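Long-range contact in putative sporulation-specific glycosylase YdhD (Bacillus subtilis subsp. subtilis str. 168, PDB 3CZ8), which probably hydrolyses glycosidic bonds during sporulation through its family 18 glycosyl hydrolase domain, the part present in this chain, and may bind chitin: residues I7-P19 with A30-H42. The protein carries 1 engineered substitution. Numbering follows the deposited sequence.
Sequences IAGTLSFYVLRNP and APYSSSISIFEYH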
# COMPACT_ATOMS: atom_id res chain seq x y z
N ILE A 7 4.16 -6.91 -10.40
CA ILE A 7 3.54 -5.90 -9.54
C ILE A 7 3.26 -6.55 -8.18
O ILE A 7 2.20 -7.15 -7.95
CB ILE A 7 2.30 -5.21 -10.17
CG1 ILE A 7 2.69 -4.48 -11.46
CG2 ILE A 7 1.69 -4.19 -9.19
CD1 ILE A 7 1.59 -3.63 -12.06
N ALA A 8 4.26 -6.47 -7.31
CA ALA A 8 4.17 -6.97 -5.95
C ALA A 8 4.69 -5.90 -5.00
O ALA A 8 5.81 -5.39 -5.17
CB ALA A 8 4.97 -8.26 -5.80
N GLY A 9 3.87 -5.55 -4.01
CA GLY A 9 4.24 -4.52 -3.04
C GLY A 9 5.16 -5.05 -1.96
O GLY A 9 4.84 -6.05 -1.30
N THR A 10 6.30 -4.40 -1.79
CA THR A 10 7.21 -4.69 -0.69
C THR A 10 6.80 -3.86 0.53
O THR A 10 6.80 -2.62 0.48
CB THR A 10 8.68 -4.39 -1.06
OG1 THR A 10 9.04 -5.14 -2.23
CG2 THR A 10 9.62 -4.77 0.09
N LEU A 11 6.44 -4.54 1.61
CA LEU A 11 6.10 -3.86 2.86
C LEU A 11 7.35 -3.58 3.68
O LEU A 11 8.22 -4.44 3.82
CB LEU A 11 5.09 -4.68 3.68
CG LEU A 11 4.52 -4.04 4.95
CD1 LEU A 11 3.54 -2.92 4.61
CD2 LEU A 11 3.85 -5.09 5.83
N SER A 12 7.43 -2.37 4.20
CA SER A 12 8.47 -2.03 5.15
C SER A 12 7.97 -1.09 6.24
O SER A 12 7.06 -0.28 6.01
CB SER A 12 9.70 -1.46 4.43
OG SER A 12 9.46 -0.16 3.93
N PHE A 13 8.55 -1.23 7.43
CA PHE A 13 8.24 -0.40 8.58
C PHE A 13 9.33 0.65 8.78
O PHE A 13 10.52 0.32 8.86
CB PHE A 13 8.11 -1.29 9.82
CG PHE A 13 7.63 -0.57 11.06
CD1 PHE A 13 8.54 -0.18 12.05
CD2 PHE A 13 6.28 -0.28 11.24
CE1 PHE A 13 8.11 0.47 13.20
CE2 PHE A 13 5.83 0.37 12.39
CZ PHE A 13 6.75 0.75 13.37
N TYR A 14 8.94 1.92 8.86
CA TYR A 14 9.94 2.98 8.91
C TYR A 14 9.74 3.93 10.08
O TYR A 14 8.62 4.13 10.56
CB TYR A 14 10.06 3.71 7.56
CG TYR A 14 9.04 4.80 7.29
CD1 TYR A 14 9.39 6.14 7.39
CD2 TYR A 14 7.73 4.48 6.93
CE1 TYR A 14 8.47 7.14 7.14
CE2 TYR A 14 6.79 5.49 6.68
CZ TYR A 14 7.17 6.82 6.80
OH TYR A 14 6.27 7.83 6.56
N VAL A 15 10.85 4.51 10.53
CA VAL A 15 10.87 5.28 11.77
C VAL A 15 10.85 6.79 11.49
O VAL A 15 11.66 7.30 10.72
CB VAL A 15 12.09 4.85 12.64
CG1 VAL A 15 12.26 5.74 13.84
CG2 VAL A 15 11.91 3.40 13.10
N LEU A 16 9.89 7.47 12.12
CA LEU A 16 9.72 8.92 12.01
C LEU A 16 10.07 9.55 13.35
O LEU A 16 9.22 9.61 14.25
CB LEU A 16 8.27 9.28 11.65
CG LEU A 16 7.77 8.84 10.28
CD1 LEU A 16 6.35 8.34 10.37
CD2 LEU A 16 7.89 9.97 9.27
N ARG A 17 11.32 9.99 13.50
CA ARG A 17 11.83 10.46 14.78
C ARG A 17 11.05 11.63 15.38
O ARG A 17 10.58 12.51 14.65
CB ARG A 17 13.32 10.81 14.67
CG ARG A 17 13.95 11.20 16.01
CD ARG A 17 15.38 11.65 15.91
NE ARG A 17 16.27 10.60 16.39
CZ ARG A 17 17.53 10.80 16.78
NH1 ARG A 17 18.06 12.01 16.73
NH2 ARG A 17 18.25 9.77 17.22
N ASN A 18 10.86 11.59 16.70
CA ASN A 18 10.48 12.73 17.52
C ASN A 18 11.36 13.93 17.15
O ASN A 18 12.58 13.89 17.36
CB ASN A 18 10.67 12.37 19.00
CG ASN A 18 10.14 13.42 19.97
OD1 ASN A 18 9.87 14.56 19.61
ND2 ASN A 18 9.99 13.02 21.22
N PRO A 19 10.76 15.00 16.57
CA PRO A 19 11.49 16.17 16.07
C PRO A 19 12.23 16.97 17.16
O PRO A 19 13.19 17.68 16.86
CB PRO A 19 10.40 17.03 15.43
CG PRO A 19 9.14 16.61 16.10
CD PRO A 19 9.30 15.14 16.36
N ALA A 30 27.32 11.47 10.87
CA ALA A 30 26.49 11.37 12.08
C ALA A 30 25.78 10.02 12.17
O ALA A 30 25.47 9.43 11.14
CB ALA A 30 25.47 12.52 12.10
N PRO A 31 25.55 9.52 13.41
CA PRO A 31 24.76 8.29 13.61
C PRO A 31 23.35 8.42 13.05
O PRO A 31 22.71 9.47 13.22
CB PRO A 31 24.73 8.14 15.14
CG PRO A 31 25.06 9.49 15.68
CD PRO A 31 26.03 10.06 14.70
N TYR A 32 22.88 7.38 12.37
CA TYR A 32 21.62 7.44 11.63
C TYR A 32 20.39 7.60 12.53
O TYR A 32 20.34 7.06 13.63
CB TYR A 32 21.46 6.25 10.67
CG TYR A 32 22.42 6.25 9.50
CD1 TYR A 32 22.66 5.09 8.77
CD2 TYR A 32 23.11 7.41 9.12
CE1 TYR A 32 23.54 5.08 7.69
CE2 TYR A 32 23.99 7.42 8.05
CZ TYR A 32 24.21 6.25 7.34
OH TYR A 32 25.09 6.25 6.27
N SER A 33 19.42 8.36 12.04
CA SER A 33 18.27 8.79 12.82
C SER A 33 16.98 8.06 12.43
O SER A 33 15.92 8.26 13.04
CB SER A 33 18.11 10.30 12.66
OG SER A 33 16.91 10.77 13.25
N SER A 34 17.06 7.20 11.41
CA SER A 34 15.89 6.47 10.93
C SER A 34 16.25 5.06 10.50
O SER A 34 17.43 4.72 10.37
CB SER A 34 15.22 7.23 9.78
OG SER A 34 13.97 6.66 9.45
N SER A 35 15.23 4.24 10.28
CA SER A 35 15.44 2.88 9.80
C SER A 35 14.30 2.42 8.92
O SER A 35 13.22 3.01 8.94
CB SER A 35 15.68 1.90 10.96
OG SER A 35 14.62 1.94 11.90
N ILE A 36 14.55 1.39 8.13
CA ILE A 36 13.54 0.72 7.33
C ILE A 36 13.67 -0.76 7.62
O ILE A 36 14.75 -1.33 7.45
CB ILE A 36 13.72 1.02 5.81
CG1 ILE A 36 13.18 2.41 5.47
CG2 ILE A 36 13.03 -0.03 4.94
CD1 ILE A 36 13.65 2.94 4.13
N SER A 37 12.59 -1.38 8.10
CA SER A 37 12.59 -2.82 8.33
C SER A 37 11.89 -3.51 7.17
O SER A 37 10.67 -3.42 7.03
CB SER A 37 11.93 -3.16 9.67
OG SER A 37 12.37 -2.29 10.69
N ILE A 38 12.66 -4.21 6.37
CA ILE A 38 12.15 -4.87 5.20
C ILE A 38 11.51 -6.21 5.50
O ILE A 38 12.13 -7.05 6.06
CB ILE A 38 13.24 -5.04 4.15
CG1 ILE A 38 13.80 -3.70 3.75
CG2 ILE A 38 12.71 -5.72 2.96
CD1 ILE A 38 15.08 -3.78 3.19
N PHE A 39 10.28 -6.40 5.08
CA PHE A 39 9.54 -7.62 5.33
C PHE A 39 9.85 -8.67 4.28
O PHE A 39 10.16 -8.32 3.21
CB PHE A 39 8.05 -7.35 5.45
CG PHE A 39 7.64 -6.91 6.80
CD1 PHE A 39 6.98 -7.75 7.65
CD2 PHE A 39 7.94 -5.66 7.26
CE1 PHE A 39 6.65 -7.35 8.88
CE2 PHE A 39 7.60 -5.29 8.49
CZ PHE A 39 6.95 -6.13 9.29
N GLU A 40 9.71 -9.94 4.57
CA GLU A 40 10.20 -10.60 5.74
C GLU A 40 11.14 -11.74 5.35
O GLU A 40 11.13 -12.17 4.23
CB GLU A 40 9.03 -11.19 6.47
CG GLU A 40 8.07 -11.85 5.56
CD GLU A 40 8.24 -13.33 5.51
OE1 GLU A 40 7.92 -13.92 4.50
OE2 GLU A 40 8.70 -13.89 6.50
N TYR A 41 11.93 -12.21 6.30
CA TYR A 41 12.47 -13.56 6.29
C TYR A 41 11.78 -14.41 7.32
O TYR A 41 11.53 -13.95 8.39
CB TYR A 41 13.95 -13.54 6.61
CG TYR A 41 14.84 -12.96 5.55
CD1 TYR A 41 15.03 -11.62 5.46
CD2 TYR A 41 15.51 -13.78 4.66
CE1 TYR A 41 15.82 -11.10 4.53
CE2 TYR A 41 16.31 -13.27 3.74
CZ TYR A 41 16.47 -11.93 3.67
OH TYR A 41 17.26 -11.37 2.74
N HIS A 42 11.48 -15.64 7.00
CA HIS A 42 10.83 -16.49 7.95
C HIS A 42 11.64 -17.70 8.38
O HIS A 42 12.56 -18.10 7.71
CB HIS A 42 9.42 -16.88 7.49
CG HIS A 42 9.36 -17.32 6.07
ND1 HIS A 42 9.29 -16.43 5.02
CD2 HIS A 42 9.39 -18.55 5.52
CE1 HIS A 42 9.28 -17.10 3.89
NE2 HIS A 42 9.35 -18.38 4.16
O HOH W 1 12.54 0.40 10.91
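Phe13 O takes two hydrogen bonds: Ser37 N donates to it at 2.8 Å, nearly straight, and a water donates at 2.9 Å. That water also bonds to Ser35 OG and Ser37 OG, tying both serines to the neighbouring strand, and Ser37 OG continues to Thr116. Phe13 N returns a bond to Ser37 O, completing the antiparallel hydrogen-bonded pair; Val15 N to Ser35 O and Phe39 N to Leu11 O extend the ladder. Beyond its end, Ser34 OG, anti to its own N (chi1 -170°), replaces a backbone donor and meets Val15 O at 2.7 Å in the carbonyl plane, on a lone pair. On the Phe13 face of the sheet, Leu11 CD2 sits over the centre of the Phe39 ring, 4.3 Å above its plane, while Phe13 CB reaches the ring edge at CE2. The other face carries Ser12, Tyr14, Ile36 and Ile38; Ile36 touches Ser12 CB with CG2 (3.7 Å) and Tyr14 CB with CG1. Tyr14 leads its ring away from the neighbouring strand, its OH bonding Glu248 of the second subunit. Ser33 lies over one guanidinium face of Arg17, with OG 3.2 Å from Arg17 CD. An alanine in place of Arg17 would take away CD and the guanidinium group and is likely to open a gap beside Ser33. Strand 9-17 also pairs with strand 302-310, and strand 35-42 runs parallel to strand 68-77, as in the family 18 TIM-barrel wall. The Phe39 side chain, about 6 Å from that of Glu120, the predicted proton donor, borders the probable active site.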